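Local coordinates for putative drug/sodium antiporter (Escherichia coli, PDB 4Z3N), which is a membrane transporter of the MATE family, linked to transport of the genotoxin colibactin and probably working as an antiporter, at residues A[115-120]-A[251-256]; A[22-27]-A[317-322]; A[181-186]-A[226-231]; A[279-284]-A[433-438]. All blocks are in the same frame, centred on the assembly; numbering follows the deposited sequence.

Contact 1: A[115-120]-A[251-256]; sequences GIIIAL and KIYREF
Ile118 enters the gap between Tyr253 and Phe256 of the facing helix. CB points toward 251-256. With chi1 at -80°, CG1 lies anti to the carbonyl carbon and beside the backbone N, which brings it to the edge of the Tyr253 ring, near the ring plane; the closest ring atom is CD1, 3.9 Å from Ile118 CG1. The two side chains run past each other in opposite directions there. At the tip, Ile118 CD1 reaches over one face of Phe256, 3.9 Å from the ring centroid and 29° off the ring normal, which meets the geometry of a CH-pi contact. One branch therefore serves an edge with its methylene and a face with its methyl.

The helices involved, 107-132 and 250-284, belong to the all-helical membrane bundle of a MATE transporter. Their local axes cross at -69° and come no nearer than 11.0 Å, so the contact is made largely by long side chains. Where the backbones are closest, Gly115 CA meets Phe256 CE2 at 3.6 Å, approaching the ring obliquely. Phe256 is placed for both contacts by having CG anti to its backbone N, and beyond this pair it packs on Met92 and Leu95 of helix 75-101.

Toward the exposed border, Ile117 crosses Tyr253 at about a right angle. Ile117 CD1 lies 3.3 Å from Tyr253 OH, while Ile117 CG2 sits at the ring edge, 4.0 Å from Tyr253 CE1. No hydrogen bond joins the segments, and Tyr253 also touches Val114, one residue ahead of Gly115.

Contact 2: A[22-27]-A[317-322]; sequences GMFDGS and VGQNWG
Met23 and Gln319 cross at about a right angle, and the amide oxygen of the glutamine rests against the bent methionine chain. Met23 leaves its backbone with CG anti to N (chi1 -180°), then folds at chi2 and chi3, so that both ends of the thioether face one atom: Gln319 OE1 is 3.4 Å from Met23 CG and 3.6 Å from Met23 CE. Met23 CG also lies over the centre of the neighbouring Phe24 ring, 3.7 Å above its plane.

Phe24 likewise crosses Gln319 at about a right angle, yet its ring plane and the glutamine amide plane are only 18° apart. It presents an edge to the helix backbone, with Gln319 O in the ring plane and 3.7 Å from Phe24 CE1. Against Asn320 the ring is turned much more, its plane 55° from the amide.

Asn320 supplies the one hydrogen bond between the segments, a weak one: ND2 donates to Met23 O over 3.4 Å. Asn320 ND2 also bonds to Val316 O, which is consistent with a set rotation of the amide, and Asn320 ND2 lies 3.6 Å from Met23 SD. Gln319 NE2 bonds to Gly177 O, so its oxygen is left turned to the methionine.

Arg328 bonds through NE to Met23 O and through NH2 to Gly26 O, so two loop carbonyls are held by one guanidinium. The loop runs on to Ser27, the N-cap residue of helix 28-56. What results is a pre-helix N-terminal segment lying over the C-terminal end of helix 286-322, mainly by side-chain packing and one weak bond, in this MATE transporter.

Contact 3: A[181-186]-A[226-231]; sequences IMVIMK and AYFIYT
Val183 CG1 is the central atom of the first shell. It lies in the plane of two rings at once, meeting each at an edge: 3.9 Å from Tyr227 CE1 and 4.0 Å from Phe228 CD1. From a third direction Thr231 comes tip to tip, its CG2 3.8 Å from Val183 CG1. The carbonyl of the same valine approaches both rings obliquely, Val183 O being 3.7 Å from Phe228 CE1. At the exposed border Lys186 crosses the hydroxyl end of Tyr227 obliquely, with Lys186 CB and CD each 3.5 Å from Tyr227 OH, while the rest of its chain leads away.

One layer out, Thr231 is held by its own helix. Its OG1 donates to Tyr227 O at 3.0 Å, from 33° out of the carbonyl plane, and that oxygen also accepts from Thr231 N. Phe228 is backed by Phe175 of helix 162-177, the rings meeting with planes about 25° apart, and Phe175 touches Val183 and Thr231 too.

Helices 181-204 and 209-232 are consecutive, and their local directions differ by 146°. With the start of one beside the end of the other, they form a splayed helical hairpin within the MATE helix bundle.

Contact 4: A[279-284]-A[433-438]; sequences FFIVRL and TGVYFG
Val435 carries nearly all of this interface from its side, and the closest approach is at one of its methyls. Ile281 CD1 stands 3.4 Å from Val435 CG1 and also lies 3.9 Å from Val435 CB, the two side chains crossing obliquely. The isoleucine gets there by a double turn: chi1 of -62° sets CG1 beside the backbone N, and chi2 of -64° then swings CD1 toward the facing helix. Val435 needs no such bend, since its CB already points toward 279-284 and CG1 extends anti to the backbone N.

These residues join helix 250-284 to helix 432-453, two predicted membrane spans of the MATE bundle that run nearly antiparallel here, with local directions 168° apart. An axis separation of 10.3 Å at closest approach leaves the backbones themselves apart, and the contact is made by apolar side chains without any hydrogen bond. Ile281 also packs on Ala288 and Met289, so the helix that follows, 286-322, covers its flank.

Away from that methyl pair the fit loosens. Leu284 slides past Val435 in the opposite direction and touches with CD1, 3.8 Å from Val435 CG2. Tyr436 contributes a ring that Ile281 CD1 approaches obliquely, with Tyr436 CE1 4.3 Å away. Phe280, partly exposed, touches with CB alone, 4.3 Å from Val435 CG2; the end of the side chain leads away, and Phe280 packs on Val421 and Tyr422 of helix 417-427. A bound monoolein-type lipid (OLC) lies about 6 Å from the Val435 side chain, and lipid of this kind touches Phe437 on the same helix.

How the contacts relate
Read from the N terminus, contact 2 opens first, at 22-27, and closes only at 317-322, tying the loop before helix 28-56 to the end of helix 286-322 and enclosing both contact 1 and contact 3. Contact 1 opens at 115-120; before it closes at 251-256, contact 3 has opened and closed within it, pairing the successive helices 181-204 and 209-232. Contact 4 starts at 279-284, before contact 2 has closed, and ends at 433-438, joining helix 250-284 to helix 432-453; contacts 2 and 4 therefore cross, whereas contacts 1 and 3 simply precede it. Helix 250-284 serves contacts 1 and 4 near its two ends, about 41 Å apart between centres. None of the four touches another.

Contact 1: A[115-120]-A[251-256]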
loop_
_atom_site.group_PDB
_atom_site.type_symbol
_atom_site.label_atom_id
_atom_site.label_comp_id
_atom_site.label_asym_id
_atom_site.label_seq_id
_atom_site.Cartn_x
_atom_site.Cartn_y
_atom_site.Cartn_z
ATOM N N GLY A 115 11.666 11.511 12.203
ATOM C CA GLY A 115 10.459 10.809 11.793
ATOM C C GLY A 115 9.197 11.426 12.383
ATOM O O GLY A 115 8.215 11.670 11.692
ATOM N N ILE A 116 9.238 11.692 13.680
ATOM C CA ILE A 116 8.111 12.293 14.377
ATOM C C ILE A 116 7.836 13.723 13.896
ATOM O O ILE A 116 6.671 14.090 13.659
ATOM C CB ILE A 116 8.352 12.262 15.903
ATOM C CG1 ILE A 116 8.167 10.833 16.413
ATOM C CG2 ILE A 116 7.394 13.195 16.640
ATOM C CD1 ILE A 116 8.686 10.607 17.808
ATOM N N ILE A 117 8.898 14.516 13.741
ATOM C CA ILE A 117 8.778 15.916 13.316
ATOM C C ILE A 117 8.173 16.034 11.916
ATOM O O ILE A 117 7.335 16.902 11.649
ATOM C CB ILE A 117 10.151 16.628 13.333
ATOM C CG1 ILE A 117 10.605 16.875 14.774
ATOM C CG2 ILE A 117 10.107 17.946 12.555
ATOM C CD1 ILE A 117 11.925 17.594 14.885
ATOM N N ILE A 118 8.611 15.152 11.028
ATOM C CA ILE A 118 8.099 15.113 9.668
ATOM C C ILE A 118 6.608 14.775 9.678
ATOM O O ILE A 118 5.802 15.374 8.961
ATOM C CB ILE A 118 8.900 14.093 8.819
ATOM C CG1 ILE A 118 10.220 14.725 8.362
ATOM C CG2 ILE A 118 8.100 13.629 7.612
ATOM C CD1 ILE A 118 11.269 13.722 7.892
ATOM N N ALA A 119 6.250 13.811 10.517
ATOM C CA ALA A 119 4.869 13.391 10.678
ATOM C C ALA A 119 4.026 14.544 11.205
ATOM O O ALA A 119 2.866 14.702 10.834
ATOM C CB ALA A 119 4.789 12.194 11.625
ATOM N N LEU A 120 4.615 15.351 12.083
ATOM C CA LEU A 120 3.901 16.476 12.661
ATOM C C LEU A 120 3.567 17.540 11.606
ATOM O O LEU A 120 2.394 17.910 11.443
ATOM C CB LEU A 120 4.713 17.078 13.806
ATOM C CG LEU A 120 4.144 18.291 14.559
ATOM C CD1 LEU A 120 2.715 18.080 15.033
ATOM C CD2 LEU A 120 5.055 18.585 15.734
ATOM N N LYS A 251 20.400 17.290 5.697
ATOM C CA LYS A 251 20.749 16.098 4.928
ATOM C C LYS A 251 19.821 14.955 5.331
ATOM O O LYS A 251 19.349 14.185 4.486
ATOM C CB LYS A 251 22.220 15.695 5.123
ATOM C CG LYS A 251 22.524 14.952 6.431
ATOM C CD LYS A 251 23.764 14.064 6.310
ATOM C CE LYS A 251 24.513 13.921 7.646
ATOM N NZ LYS A 251 23.721 13.200 8.680
ATOM N N ILE A 252 19.542 14.861 6.624
ATOM C CA ILE A 252 18.797 13.726 7.143
ATOM C C ILE A 252 17.277 13.881 6.951
ATOM O O ILE A 252 16.568 12.887 6.834
ATOM C CB ILE A 252 19.121 13.494 8.624
ATOM C CG1 ILE A 252 18.656 12.105 9.045
ATOM C CG2 ILE A 252 18.520 14.606 9.488
ATOM C CD1 ILE A 252 18.986 11.780 10.457
ATOM N N TYR A 253 16.784 15.117 6.934
ATOM C CA TYR A 253 15.422 15.386 6.494
ATOM C C TYR A 253 15.295 15.039 5.021
ATOM O O TYR A 253 14.279 14.501 4.583
ATOM C CB TYR A 253 15.030 16.853 6.736
ATOM C CG TYR A 253 14.707 17.117 8.184
ATOM C CD1 TYR A 253 13.429 16.892 8.675
ATOM C CD2 TYR A 253 15.687 17.545 9.073
ATOM C CE1 TYR A 253 13.128 17.102 10.007
ATOM C CE2 TYR A 253 15.400 17.756 10.410
ATOM C CZ TYR A 253 14.115 17.533 10.872
ATOM O OH TYR A 253 13.806 17.744 12.197
ATOM N N ARG A 254 16.341 15.341 4.263
ATOM C CA ARG A 254 16.370 15.069 2.837
ATOM C C ARG A 254 16.331 13.560 2.544
ATOM O O ARG A 254 15.549 13.100 1.714
ATOM C CB ARG A 254 17.615 15.715 2.224
ATOM C CG ARG A 254 17.811 15.489 0.734
ATOM C CD ARG A 254 18.816 16.485 0.230
ATOM N NE ARG A 254 19.332 16.193 -1.100
ATOM C CZ ARG A 254 20.351 16.849 -1.651
ATOM N NH1 ARG A 254 20.950 17.824 -0.975
ATOM N NH2 ARG A 254 20.778 16.538 -2.875
ATOM N N GLU A 255 17.172 12.798 3.232
ATOM C CA GLU A 255 17.224 11.365 3.026
ATOM C C GLU A 255 15.879 10.706 3.362
ATOM O O GLU A 255 15.413 9.810 2.648
ATOM C CB GLU A 255 18.346 10.759 3.871
ATOM C CG GLU A 255 18.456 9.243 3.780
ATOM C CD GLU A 255 18.689 8.742 2.354
ATOM O OE1 GLU A 255 19.839 8.867 1.868
ATOM O OE2 GLU A 255 17.727 8.215 1.731
ATOM N N PHE A 256 15.260 11.166 4.446
ATOM C CA PHE A 256 13.985 10.642 4.905
ATOM C C PHE A 256 12.867 11.080 3.948
ATOM O O PHE A 256 11.970 10.293 3.611
ATOM C CB PHE A 256 13.704 11.130 6.328
ATOM C CG PHE A 256 12.539 10.454 7.002
ATOM C CD1 PHE A 256 11.253 10.542 6.476
ATOM C CD2 PHE A 256 12.725 9.757 8.187
ATOM C CE1 PHE A 256 10.176 9.917 7.098
ATOM C CE2 PHE A 256 11.657 9.132 8.819
ATOM C CZ PHE A 256 10.376 9.208 8.268
#

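Contact 2: A[22-27]-A[317-322]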
loop_
_atom_site.group_PDB
_atom_site.type_symbol
_atom_site.label_atom_id
_atom_site.label_comp_id
_atom_site.label_asym_id
_atom_site.label_seq_id
_atom_site.Cartn_x
_atom_site.Cartn_y
_atom_site.Cartn_z
ATOM N N GLY A 22 19.306 -14.395 11.897
ATOM C CA GLY A 22 19.372 -14.918 10.538
ATOM C C GLY A 22 19.545 -13.827 9.494
ATOM O O GLY A 22 19.608 -14.098 8.285
ATOM N N MET A 23 19.616 -12.586 9.970
ATOM C CA MET A 23 19.638 -11.415 9.106
ATOM C C MET A 23 20.857 -11.377 8.186
ATOM O O MET A 23 20.735 -11.237 6.964
ATOM C CB MET A 23 19.598 -10.138 9.955
ATOM C CG MET A 23 19.615 -8.839 9.149
ATOM S SD MET A 23 18.227 -8.630 7.988
ATOM C CE MET A 23 16.853 -8.444 9.125
ATOM N N PHE A 24 22.037 -11.434 8.788
ATOM C CA PHE A 24 23.276 -11.352 8.032
ATOM C C PHE A 24 23.778 -12.689 7.492
ATOM O O PHE A 24 24.339 -12.732 6.395
ATOM C CB PHE A 24 24.313 -10.636 8.897
ATOM C CG PHE A 24 23.788 -9.338 9.457
ATOM C CD1 PHE A 24 23.565 -8.249 8.613
ATOM C CD2 PHE A 24 23.419 -9.234 10.791
ATOM C CE1 PHE A 24 23.037 -7.062 9.095
ATOM C CE2 PHE A 24 22.884 -8.049 11.295
ATOM C CZ PHE A 24 22.693 -6.959 10.442
ATOM N N ASP A 25 23.668 -13.767 8.265
ATOM C CA ASP A 25 24.169 -15.058 7.769
ATOM C C ASP A 25 23.147 -16.127 7.364
ATOM O O ASP A 25 23.519 -17.121 6.753
ATOM C CB ASP A 25 25.138 -15.673 8.803
ATOM C CG ASP A 25 24.476 -15.950 10.161
ATOM O OD1 ASP A 25 23.284 -15.605 10.353
ATOM O OD2 ASP A 25 25.158 -16.518 11.040
ATOM N N GLY A 26 21.871 -15.929 7.638
ATOM C CA GLY A 26 20.930 -17.038 7.511
ATOM C C GLY A 26 20.332 -17.399 6.152
ATOM O O GLY A 26 20.706 -16.856 5.109
ATOM N N SER A 27 19.395 -18.343 6.170
ATOM C CA SER A 27 18.599 -18.657 4.986
ATOM C C SER A 27 17.636 -17.504 4.660
ATOM O O SER A 27 16.822 -17.082 5.494
ATOM C CB SER A 27 17.819 -19.946 5.194
ATOM O OG SER A 27 16.844 -20.129 4.191
ATOM N N VAL A 317 17.037 -5.780 2.941
ATOM C CA VAL A 317 17.892 -5.024 2.038
ATOM C C VAL A 317 18.511 -3.858 2.784
ATOM O O VAL A 317 19.719 -3.643 2.710
ATOM C CB VAL A 317 17.131 -4.486 0.812
ATOM C CG1 VAL A 317 18.038 -3.553 -0.020
ATOM C CG2 VAL A 317 16.584 -5.649 -0.034
ATOM N N GLY A 318 17.687 -3.111 3.517
ATOM C CA GLY A 318 18.173 -1.947 4.237
ATOM C C GLY A 318 19.293 -2.260 5.231
ATOM O O GLY A 318 20.302 -1.541 5.296
ATOM N N GLN A 319 19.112 -3.328 6.012
ATOM C CA GLN A 319 20.065 -3.722 7.045
ATOM C C GLN A 319 21.332 -4.368 6.491
ATOM O O GLN A 319 22.439 -4.073 6.948
ATOM C CB GLN A 319 19.396 -4.660 8.053
ATOM C CG GLN A 319 18.540 -3.912 9.087
ATOM C CD GLN A 319 18.311 -4.716 10.337
ATOM O OE1 GLN A 319 18.879 -5.788 10.493
ATOM N NE2 GLN A 319 17.486 -4.204 11.242
ATOM N N ASN A 320 21.191 -5.235 5.500
ATOM C CA ASN A 320 22.381 -5.806 4.872
ATOM C C ASN A 320 23.160 -4.775 4.063
ATOM O O ASN A 320 24.370 -4.893 3.873
ATOM C CB ASN A 320 22.002 -6.975 3.976
ATOM C CG ASN A 320 21.711 -8.214 4.752
ATOM O OD1 ASN A 320 22.590 -9.043 4.939
ATOM N ND2 ASN A 320 20.477 -8.357 5.217
ATOM N N TRP A 321 22.449 -3.771 3.571
ATOM C CA TRP A 321 23.068 -2.706 2.812
ATOM C C TRP A 321 23.944 -1.888 3.730
ATOM O O TRP A 321 25.088 -1.576 3.386
ATOM C CB TRP A 321 22.012 -1.827 2.158
ATOM C CG TRP A 321 22.554 -0.624 1.468
ATOM C CD1 TRP A 321 22.672 0.637 1.980
ATOM C CD2 TRP A 321 23.014 -0.554 0.115
ATOM N NE1 TRP A 321 23.199 1.484 1.030
ATOM C CE2 TRP A 321 23.418 0.776 -0.123
ATOM C CE3 TRP A 321 23.122 -1.487 -0.918
ATOM C CZ2 TRP A 321 23.924 1.194 -1.349
ATOM C CZ3 TRP A 321 23.637 -1.071 -2.135
ATOM C CH2 TRP A 321 24.022 0.261 -2.340
ATOM N N GLY A 322 23.400 -1.548 4.899
ATOM C CA GLY A 322 24.146 -0.824 5.915
ATOM C C GLY A 322 25.373 -1.584 6.421
ATOM O O GLY A 322 26.416 -0.997 6.684
#

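Contact 3: A[181-186]-A[226-231]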
loop_
_atom_site.group_PDB
_atom_site.type_symbol
_atom_site.label_atom_id
_atom_site.label_comp_id
_atom_site.label_asym_id
_atom_site.label_seq_id
_atom_site.Cartn_x
_atom_site.Cartn_y
_atom_site.Cartn_z
ATOM N N ILE A 181 8.321 -7.526 13.810
ATOM C CA ILE A 181 7.022 -7.443 13.164
ATOM C C ILE A 181 5.919 -7.996 14.044
ATOM O O ILE A 181 4.741 -7.726 13.827
ATOM C CB ILE A 181 7.016 -8.201 11.830
ATOM C CG1 ILE A 181 8.251 -7.823 11.004
ATOM C CG2 ILE A 181 5.693 -7.967 11.075
ATOM C CD1 ILE A 181 8.455 -6.341 10.849
ATOM N N MET A 182 6.320 -8.736 15.068
ATOM C CA MET A 182 5.384 -9.360 15.978
ATOM C C MET A 182 4.674 -8.270 16.763
ATOM O O MET A 182 3.499 -8.389 17.102
ATOM C CB MET A 182 6.110 -10.331 16.908
ATOM C CG MET A 182 6.661 -11.544 16.188
ATOM S SD MET A 182 5.343 -12.566 15.513
ATOM C CE MET A 182 4.334 -12.770 16.991
ATOM N N VAL A 183 5.394 -7.188 17.025
ATOM C CA VAL A 183 4.810 -6.049 17.708
ATOM C C VAL A 183 3.775 -5.401 16.800
ATOM O O VAL A 183 2.732 -4.940 17.262
ATOM C CB VAL A 183 5.886 -5.042 18.114
ATOM C CG1 VAL A 183 5.256 -3.812 18.754
ATOM C CG2 VAL A 183 6.872 -5.719 19.058
ATOM N N ILE A 184 4.065 -5.397 15.502
ATOM C CA ILE A 184 3.140 -4.882 14.508
ATOM C C ILE A 184 1.944 -5.826 14.374
ATOM O O ILE A 184 0.802 -5.374 14.264
ATOM C CB ILE A 184 3.822 -4.701 13.141
ATOM C CG1 ILE A 184 4.870 -3.586 13.216
ATOM C CG2 ILE A 184 2.800 -4.396 12.072
ATOM C CD1 ILE A 184 5.614 -3.344 11.922
ATOM N N MET A 185 2.194 -7.133 14.421
ATOM C CA MET A 185 1.105 -8.089 14.257
ATOM C C MET A 185 0.191 -8.090 15.472
ATOM O O MET A 185 -1.022 -8.239 15.329
ATOM C CB MET A 185 1.615 -9.510 14.009
ATOM C CG MET A 185 0.465 -10.486 13.699
ATOM S SD MET A 185 0.832 -12.248 13.929
ATOM C CE MET A 185 1.362 -12.253 15.639
ATOM N N LYS A 186 0.784 -7.935 16.662
ATOM C CA LYS A 186 0.031 -7.899 17.917
ATOM C C LYS A 186 -0.737 -6.587 18.057
ATOM O O LYS A 186 -1.906 -6.593 18.440
ATOM C CB LYS A 186 0.956 -8.107 19.111
ATOM C CG LYS A 186 1.423 -9.551 19.278
ATOM C CD LYS A 186 2.456 -9.673 20.394
ATOM C CE LYS A 186 3.406 -10.854 20.176
ATOM N NZ LYS A 186 4.605 -10.764 21.072
ATOM N N ALA A 226 -1.232 3.393 21.158
ATOM C CA ALA A 226 -0.908 3.140 22.550
ATOM C C ALA A 226 0.011 1.922 22.700
ATOM O O ALA A 226 1.043 1.994 23.365
ATOM C CB ALA A 226 -2.178 2.947 23.342
ATOM N N TYR A 227 -0.366 0.808 22.080
ATOM C CA TYR A 227 0.424 -0.417 22.151
ATOM C C TYR A 227 1.879 -0.193 21.750
ATOM O O TYR A 227 2.800 -0.719 22.383
ATOM C CB TYR A 227 -0.182 -1.496 21.258
ATOM C CG TYR A 227 0.407 -2.860 21.487
ATOM C CD1 TYR A 227 1.605 -3.225 20.895
ATOM C CD2 TYR A 227 -0.230 -3.786 22.303
ATOM C CE1 TYR A 227 2.160 -4.476 21.113
ATOM C CE2 TYR A 227 0.312 -5.038 22.520
ATOM C CZ TYR A 227 1.507 -5.375 21.921
ATOM O OH TYR A 227 2.057 -6.614 22.124
ATOM N N PHE A 228 2.075 0.581 20.686
ATOM C CA PHE A 228 3.403 0.846 20.160
ATOM C C PHE A 228 4.267 1.599 21.165
ATOM O O PHE A 228 5.384 1.181 21.479
ATOM C CB PHE A 228 3.310 1.635 18.859
ATOM C CG PHE A 228 2.969 0.794 17.665
ATOM C CD1 PHE A 228 3.380 -0.526 17.593
ATOM C CD2 PHE A 228 2.240 1.325 16.608
ATOM C CE1 PHE A 228 3.061 -1.305 16.482
ATOM C CE2 PHE A 228 1.926 0.560 15.500
ATOM C CZ PHE A 228 2.332 -0.758 15.436
ATOM N N ILE A 229 3.744 2.707 21.669
ATOM C CA ILE A 229 4.498 3.537 22.592
ATOM C C ILE A 229 4.816 2.788 23.882
ATOM O O ILE A 229 5.941 2.872 24.381
ATOM C CB ILE A 229 3.750 4.839 22.913
ATOM C CG1 ILE A 229 3.550 5.662 21.633
ATOM C CG2 ILE A 229 4.516 5.657 23.952
ATOM C CD1 ILE A 229 2.882 7.011 21.871
ATOM N N TYR A 230 3.855 2.039 24.417
ATOM C CA TYR A 230 4.149 1.252 25.616
ATOM C C TYR A 230 5.227 0.218 25.330
ATOM O O TYR A 230 6.180 0.112 26.087
ATOM C CB TYR A 230 2.890 0.586 26.179
ATOM C CG TYR A 230 1.986 1.588 26.871
ATOM C CD1 TYR A 230 2.520 2.714 27.499
ATOM C CD2 TYR A 230 0.599 1.433 26.869
ATOM C CE1 TYR A 230 1.702 3.650 28.118
ATOM C CE2 TYR A 230 -0.229 2.367 27.487
ATOM C CZ TYR A 230 0.332 3.470 28.109
ATOM O OH TYR A 230 -0.476 4.396 28.723
ATOM N N THR A 231 5.089 -0.527 24.239
ATOM C CA THR A 231 6.128 -1.468 23.830
ATOM C C THR A 231 7.457 -0.741 23.751
ATOM O O THR A 231 8.478 -1.193 24.272
ATOM C CB THR A 231 5.824 -2.112 22.460
ATOM O OG1 THR A 231 4.725 -3.019 22.583
ATOM C CG2 THR A 231 7.035 -2.869 21.935
#

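Contact 4: A[279-284]-A[433-438]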
loop_
_atom_site.group_PDB
_atom_site.type_symbol
_atom_site.label_atom_id
_atom_site.label_comp_id
_atom_site.label_asym_id
_atom_site.label_seq_id
_atom_site.Cartn_x
_atom_site.Cartn_y
_atom_site.Cartn_z
ATOM N N PHE A 279 -11.088 5.651 -17.477
ATOM C CA PHE A 279 -11.427 6.513 -18.605
ATOM C C PHE A 279 -11.690 5.695 -19.866
ATOM O O PHE A 279 -12.752 5.789 -20.463
ATOM C CB PHE A 279 -10.294 7.521 -18.837
ATOM C CG PHE A 279 -10.543 8.493 -19.952
ATOM C CD1 PHE A 279 -11.494 9.493 -19.822
ATOM C CD2 PHE A 279 -9.790 8.438 -21.120
ATOM C CE1 PHE A 279 -11.708 10.405 -20.845
ATOM C CE2 PHE A 279 -10.002 9.349 -22.155
ATOM C CZ PHE A 279 -10.956 10.333 -22.011
ATOM N N PHE A 280 -10.724 4.871 -20.250
ATOM C CA PHE A 280 -10.841 4.046 -21.444
ATOM C C PHE A 280 -12.010 3.029 -21.354
ATOM O O PHE A 280 -12.799 2.876 -22.298
ATOM C CB PHE A 280 -9.521 3.310 -21.699
ATOM C CG PHE A 280 -8.521 4.095 -22.515
ATOM C CD1 PHE A 280 -8.631 4.162 -23.887
ATOM C CD2 PHE A 280 -7.443 4.729 -21.912
ATOM C CE1 PHE A 280 -7.705 4.871 -24.651
ATOM C CE2 PHE A 280 -6.508 5.442 -22.667
ATOM C CZ PHE A 280 -6.644 5.515 -24.037
ATOM N N ILE A 281 -12.116 2.338 -20.222
ATOM C CA ILE A 281 -13.105 1.279 -20.072
ATOM C C ILE A 281 -14.529 1.820 -20.237
ATOM O O ILE A 281 -15.379 1.192 -20.863
ATOM C CB ILE A 281 -12.971 0.580 -18.695
ATOM C CG1 ILE A 281 -11.602 -0.074 -18.568
ATOM C CG2 ILE A 281 -14.022 -0.483 -18.521
ATOM C CD1 ILE A 281 -11.368 -1.185 -19.552
ATOM N N VAL A 282 -14.760 3.000 -19.676
ATOM C CA VAL A 282 -16.083 3.621 -19.626
ATOM C C VAL A 282 -16.532 4.149 -20.998
ATOM O O VAL A 282 -17.670 3.932 -21.410
ATOM C CB VAL A 282 -16.101 4.778 -18.581
ATOM C CG1 VAL A 282 -16.573 6.061 -19.215
ATOM C CG2 VAL A 282 -16.956 4.413 -17.374
ATOM N N ARG A 283 -15.626 4.828 -21.699
ATOM C CA ARG A 283 -15.897 5.356 -23.027
ATOM C C ARG A 283 -16.095 4.248 -24.065
ATOM O O ARG A 283 -16.620 4.501 -25.149
ATOM C CB ARG A 283 -14.763 6.299 -23.470
ATOM C CG ARG A 283 -14.895 6.821 -24.905
ATOM C CD ARG A 283 -14.136 8.128 -25.119
ATOM N NE ARG A 283 -12.840 7.925 -25.763
ATOM C CZ ARG A 283 -12.657 7.850 -27.080
ATOM N NH1 ARG A 283 -13.689 7.954 -27.907
ATOM N NH2 ARG A 283 -11.437 7.669 -27.573
ATOM N N LEU A 284 -15.693 3.023 -23.741
ATOM C CA LEU A 284 -15.843 1.914 -24.690
ATOM C C LEU A 284 -17.079 1.055 -24.410
ATOM O O LEU A 284 -17.911 0.870 -25.293
ATOM C CB LEU A 284 -14.602 1.040 -24.704
ATOM C CG LEU A 284 -13.390 1.599 -25.444
ATOM C CD1 LEU A 284 -12.209 0.623 -25.339
ATOM C CD2 LEU A 284 -13.739 1.915 -26.893
ATOM N N THR A 433 -10.988 -5.666 -25.213
ATOM C CA THR A 433 -9.924 -6.669 -25.252
ATOM C C THR A 433 -8.576 -5.999 -25.459
ATOM O O THR A 433 -7.539 -6.500 -25.006
ATOM C CB THR A 433 -10.148 -7.703 -26.378
ATOM O OG1 THR A 433 -11.165 -8.620 -25.980
ATOM C CG2 THR A 433 -8.891 -8.490 -26.652
ATOM N N GLY A 434 -8.600 -4.856 -26.145
ATOM C CA GLY A 434 -7.395 -4.083 -26.397
ATOM C C GLY A 434 -6.902 -3.375 -25.146
ATOM O O GLY A 434 -5.715 -3.276 -24.937
ATOM N N VAL A 435 -7.815 -2.863 -24.334
ATOM C CA VAL A 435 -7.456 -2.291 -23.056
ATOM C C VAL A 435 -6.735 -3.329 -22.194
ATOM O O VAL A 435 -5.615 -3.105 -21.729
ATOM C CB VAL A 435 -8.701 -1.783 -22.288
ATOM C CG1 VAL A 435 -8.282 -1.159 -20.955
ATOM C CG2 VAL A 435 -9.502 -0.791 -23.130
ATOM N N TYR A 436 -7.392 -4.468 -21.991
ATOM C CA TYR A 436 -6.851 -5.544 -21.180
ATOM C C TYR A 436 -5.412 -5.905 -21.585
ATOM O O TYR A 436 -4.520 -6.011 -20.731
ATOM C CB TYR A 436 -7.733 -6.773 -21.288
ATOM C CG TYR A 436 -9.143 -6.596 -20.814
ATOM C CD1 TYR A 436 -9.490 -5.579 -19.942
ATOM C CD2 TYR A 436 -10.135 -7.471 -21.236
ATOM C CE1 TYR A 436 -10.806 -5.442 -19.493
ATOM C CE2 TYR A 436 -11.438 -7.350 -20.805
ATOM C CZ TYR A 436 -11.772 -6.340 -19.936
ATOM O OH TYR A 436 -13.077 -6.251 -19.526
ATOM N N PHE A 437 -5.181 -6.092 -22.881
ATOM C CA PHE A 437 -3.854 -6.481 -23.322
ATOM C C PHE A 437 -2.871 -5.317 -23.175
ATOM O O PHE A 437 -1.745 -5.496 -22.709
ATOM C CB PHE A 437 -3.869 -6.988 -24.768
ATOM C CG PHE A 437 -4.272 -8.425 -24.895
ATOM C CD1 PHE A 437 -3.416 -9.436 -24.465
ATOM C CD2 PHE A 437 -5.509 -8.773 -25.431
ATOM C CE1 PHE A 437 -3.778 -10.780 -24.571
ATOM C CE2 PHE A 437 -5.882 -10.112 -25.541
ATOM C CZ PHE A 437 -5.013 -11.118 -25.108
ATOM N N GLY A 438 -3.305 -4.126 -23.562
ATOM C CA GLY A 438 -2.424 -2.984 -23.542
ATOM C C GLY A 438 -1.972 -2.687 -22.132
ATOM O O GLY A 438 -0.789 -2.445 -21.884
#